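Local coordinates for Lmo2125 protein (Listeria monocytogenes serovar 1/2a, PDB 5TU0) that binds maltose as the solute-binding lipoprotein of a sugar transport system, probably handing it on to a membrane transporter, at residues Phe132-Asp141 / Asn153-Thr161. The protein carries 2 engineered substitutions. Sequence-based numbering, arbitrary orientation. Where two conformers were deposited one is given.
Sequences FKDLETLSKD and NTGFLAKWT
Leu135 lays its CD1 methyl over one face of the Phe156 ring: Leu135 CD1 lies 3.7 Å from the centroid of the Phe156 ring and only 10° off the ring normal, which meets the criterion for a CH-pi contact. The same methyl lies over the centre of the Phe132 ring, 3.6 Å above its plane, so one leucine branch serves both phenylalanines. Those two rings meet obliquely, planes at 84°, with Phe132 CE2 4.0 Å from Phe156 CE2. Phe132 CE2 also reaches the edge of the Trp160 indole, near its plane, 3.8 Å from Trp160 CH2.

At the far end of the helix, the Asn153 amide pins the turn Leu138-Asp141. Its CG stands anti to the backbone N (chi1 -174°), directing Asn153 ND2 to Asp141 O at 2.8 Å; the acceptor lies in the amide plane, although the donor sits above the carbonyl plane. Asn153 OD1 accepts from Gly155 N at 2.6 Å, closing an Asx turn, so both ends of the amide are engaged.

This buried helix-on-strand contact of the solute-binding fold is set apart from the sugar, the Trp160 side chain being about 12 Å from a bound glucose unit. Helix 132-138 packs through Leu135 and Phe132 against strand 156-157, which pairs in parallel with strand 235-238, while helices 193-208 and 163-172 pack around Trp160.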
loop_
_atom_site.group_PDB
_atom_site.type_symbol
_atom_site.label_atom_id
_atom_site.label_comp_id
_atom_site.label_asym_id
_atom_site.label_seq_id
_atom_site.Cartn_x
_atom_site.Cartn_y
_atom_site.Cartn_z
ATOM N N PHE A 132 -13.742 9.191 13.680
ATOM C CA PHE A 132 -13.321 8.364 14.801
ATOM C C PHE A 132 -14.223 8.549 16.031
ATOM O O PHE A 132 -14.313 7.634 16.863
ATOM C CB PHE A 132 -11.818 8.496 15.105
ATOM C CG PHE A 132 -10.979 7.513 14.330
ATOM C CD1 PHE A 132 -10.687 7.725 13.004
ATOM C CD2 PHE A 132 -10.525 6.346 14.929
ATOM C CE1 PHE A 132 -9.946 6.803 12.278
ATOM C CE2 PHE A 132 -9.771 5.430 14.218
ATOM C CZ PHE A 132 -9.486 5.660 12.883
ATOM N N LYS A 133 -14.873 9.711 16.153
ATOM C CA LYS A 133 -15.831 9.935 17.249
ATOM C C LYS A 133 -16.971 8.918 17.092
ATOM O O LYS A 133 -17.420 8.328 18.070
ATOM C CB LYS A 133 -16.400 11.358 17.226
ATOM C CG LYS A 133 -15.416 12.486 17.512
ATOM C CD LYS A 133 -15.312 12.857 18.985
ATOM C CE LYS A 133 -14.665 11.791 19.827
ATOM N NZ LYS A 133 -14.540 12.222 21.247
ATOM N N ASP A 134 -17.411 8.714 15.849
ATOM C CA ASP A 134 -18.472 7.743 15.526
ATOM C C ASP A 134 -18.005 6.317 15.866
ATOM O O ASP A 134 -18.774 5.527 16.410
ATOM C CB ASP A 134 -18.866 7.773 14.051
ATOM C CG ASP A 134 -19.433 9.110 13.604
ATOM O OD1 ASP A 134 -19.901 9.912 14.455
ATOM O OD2 ASP A 134 -19.410 9.354 12.365
ATOM N N LEU A 135 -16.755 5.997 15.548
ATOM C CA LEU A 135 -16.195 4.700 15.916
ATOM C C LEU A 135 -16.112 4.525 17.433
ATOM O O LEU A 135 -16.354 3.427 17.935
ATOM C CB LEU A 135 -14.804 4.490 15.312
ATOM C CG LEU A 135 -14.703 4.426 13.793
ATOM C CD1 LEU A 135 -13.236 4.386 13.371
ATOM C CD2 LEU A 135 -15.480 3.236 13.227
ATOM N N GLU A 136 -15.761 5.585 18.167
ATOM C CA GLU A 136 -15.686 5.497 19.629
ATOM C C GLU A 136 -17.075 5.147 20.207
ATOM O O GLU A 136 -17.188 4.324 21.134
ATOM C CB GLU A 136 -15.137 6.799 20.241
ATOM C CG GLU A 136 -13.654 7.036 19.935
ATOM C CD GLU A 136 -13.143 8.394 20.375
ATOM O OE1 GLU A 136 -13.854 9.100 21.119
ATOM O OE2 GLU A 136 -12.026 8.777 19.948
ATOM N N THR A 137 -18.124 5.756 19.663
ATOM C CA THR A 137 -19.485 5.477 20.150
ATOM C C THR A 137 -19.914 4.061 19.755
ATOM O O THR A 137 -20.592 3.370 20.523
ATOM C CB THR A 137 -20.500 6.510 19.643
ATOM O OG1 THR A 137 -20.608 6.440 18.215
ATOM C CG2 THR A 137 -20.072 7.899 20.064
ATOM N N LEU A 138 -19.506 3.633 18.565
ATOM C CA LEU A 138 -19.784 2.286 18.094
ATOM C C LEU A 138 -19.135 1.266 19.036
ATOM O O LEU A 138 -19.733 0.218 19.344
ATOM C CB LEU A 138 -19.231 2.158 16.678
ATOM C CG LEU A 138 -19.395 0.886 15.873
ATOM C CD1 LEU A 138 -20.865 0.530 15.710
ATOM C CD2 LEU A 138 -18.730 1.113 14.521
ATOM N N SER A 139 -17.953 1.601 19.563
ATOM C CA SER A 139 -17.235 0.700 20.484
ATOM C C SER A 139 -17.888 0.578 21.857
ATOM O O SER A 139 -17.372 -0.163 22.691
ATOM C CB SER A 139 -15.781 1.138 20.730
ATOM O OG SER A 139 -15.710 2.202 21.688
ATOM N N LYS A 140 -18.953 1.350 22.095
ATOM C CA LYS A 140 -19.723 1.305 23.349
ATOM C C LYS A 140 -21.089 0.689 23.105
ATOM O O LYS A 140 -21.900 0.640 24.008
ATOM C CB LYS A 140 -19.900 2.705 23.943
ATOM C CG LYS A 140 -18.596 3.372 24.354
ATOM C CD LYS A 140 -18.833 4.827 24.731
ATOM C CE LYS A 140 -17.528 5.571 24.969
ATOM N NZ LYS A 140 -17.743 7.041 25.096
ATOM N N ASP A 141 -21.349 0.242 21.876
ATOM C CA ASP A 141 -22.608 -0.409 21.552
ATOM C C ASP A 141 -22.418 -1.854 21.994
ATOM O O ASP A 141 -21.600 -2.582 21.432
ATOM C CB ASP A 141 -22.889 -0.298 20.047
ATOM C CG ASP A 141 -24.220 -0.895 19.641
ATOM O OD1 ASP A 141 -24.758 -1.777 20.345
ATOM O OD2 ASP A 141 -24.725 -0.495 18.569
ATOM N N ASN A 153 -14.859 -4.667 23.528
ATOM C CA ASN A 153 -15.778 -4.528 22.411
ATOM C C ASN A 153 -15.032 -4.627 21.085
ATOM O O ASN A 153 -13.895 -4.199 20.981
ATOM C CB ASN A 153 -16.490 -3.166 22.589
ATOM C CG ASN A 153 -17.600 -2.924 21.571
ATOM O OD1 ASN A 153 -17.330 -2.594 20.419
ATOM N ND2 ASN A 153 -18.859 -3.018 22.023
ATOM N N THR A 154 -15.691 -5.214 20.082
ATOM C CA THR A 154 -15.112 -5.404 18.756
ATOM C C THR A 154 -15.845 -4.607 17.686
ATOM O O THR A 154 -15.749 -4.948 16.500
ATOM C CB THR A 154 -15.112 -6.912 18.360
ATOM O OG1 THR A 154 -16.456 -7.442 18.417
ATOM C CG2 THR A 154 -14.206 -7.712 19.291
ATOM N N GLY A 155 -16.567 -3.555 18.095
ATOM C CA GLY A 155 -17.314 -2.699 17.163
ATOM C C GLY A 155 -16.435 -2.245 16.013
ATOM O O GLY A 155 -16.806 -2.371 14.834
ATOM N N PHE A 156 -15.268 -1.732 16.371
ATOM C CA PHE A 156 -14.248 -1.301 15.409
ATOM C C PHE A 156 -12.932 -1.979 15.771
ATOM O O PHE A 156 -12.570 -2.031 16.955
ATOM C CB PHE A 156 -14.069 0.220 15.443
ATOM C CG PHE A 156 -12.806 0.693 14.774
ATOM C CD1 PHE A 156 -12.685 0.655 13.404
ATOM C CD2 PHE A 156 -11.732 1.167 15.524
ATOM C CE1 PHE A 156 -11.511 1.075 12.779
ATOM C CE2 PHE A 156 -10.563 1.604 14.902
ATOM C CZ PHE A 156 -10.456 1.553 13.537
ATOM N N LEU A 157 -12.216 -2.488 14.760
ATOM C CA LEU A 157 -10.905 -3.097 14.987
ATOM C C LEU A 157 -9.924 -2.613 13.949
ATOM O O LEU A 157 -10.299 -2.420 12.795
ATOM C CB LEU A 157 -10.971 -4.621 14.887
ATOM C CG LEU A 157 -11.899 -5.371 15.848
ATOM C CD1 LEU A 157 -12.009 -6.833 15.436
ATOM C CD2 LEU A 157 -11.423 -5.231 17.285
ATOM N N ALA A 158 -8.678 -2.428 14.365
ATOM C CA ALA A 158 -7.568 -2.080 13.440
ATOM C C ALA A 158 -6.289 -2.732 13.960
ATOM O O ALA A 158 -6.023 -2.713 15.163
ATOM C CB ALA A 158 -7.402 -0.580 13.324
ATOM N N LYS A 159 -5.496 -3.305 13.053
ATOM C CA LYS A 159 -4.264 -3.998 13.433
ATOM C C LYS A 159 -3.151 -2.992 13.757
ATOM O O LYS A 159 -2.085 -2.954 13.093
ATOM C CB LYS A 159 -3.842 -4.942 12.304
ATOM C CG LYS A 159 -2.797 -5.971 12.698
ATOM C CD LYS A 159 -2.159 -6.621 11.476
ATOM C CE LYS A 159 -1.052 -7.579 11.881
ATOM N NZ LYS A 159 -0.244 -8.017 10.708
ATOM N N TRP A 160 -3.366 -2.201 14.798
ATOM C CA TRP A 160 -2.417 -1.159 15.120
ATOM C C TRP A 160 -1.049 -1.589 15.679
ATOM O O TRP A 160 -0.164 -0.743 15.798
ATOM C CB TRP A 160 -3.052 -0.032 15.946
ATOM C CG TRP A 160 -3.990 0.870 15.149
ATOM C CD1 TRP A 160 -3.968 1.118 13.795
ATOM C CD2 TRP A 160 -4.970 1.759 15.691
ATOM N NE1 TRP A 160 -4.918 2.047 13.464
ATOM C CE2 TRP A 160 -5.545 2.462 14.610
ATOM C CE3 TRP A 160 -5.439 2.005 16.983
ATOM C CZ2 TRP A 160 -6.573 3.394 14.788
ATOM C CZ3 TRP A 160 -6.459 2.916 17.157
ATOM C CH2 TRP A 160 -7.014 3.604 16.066
ATOM N N THR A 161 -0.854 -2.877 15.966
ATOM C CA THR A 161 0.477 -3.360 16.360
ATOM C C THR A 161 1.391 -3.392 15.130
ATOM O O THR A 161 2.609 -3.432 15.261
ATOM C CB THR A 161 0.462 -4.767 16.979
ATOM O OG1 THR A 161 -0.257 -5.668 16.125
ATOM C CG2 THR A 161 -0.200 -4.735 18.342
#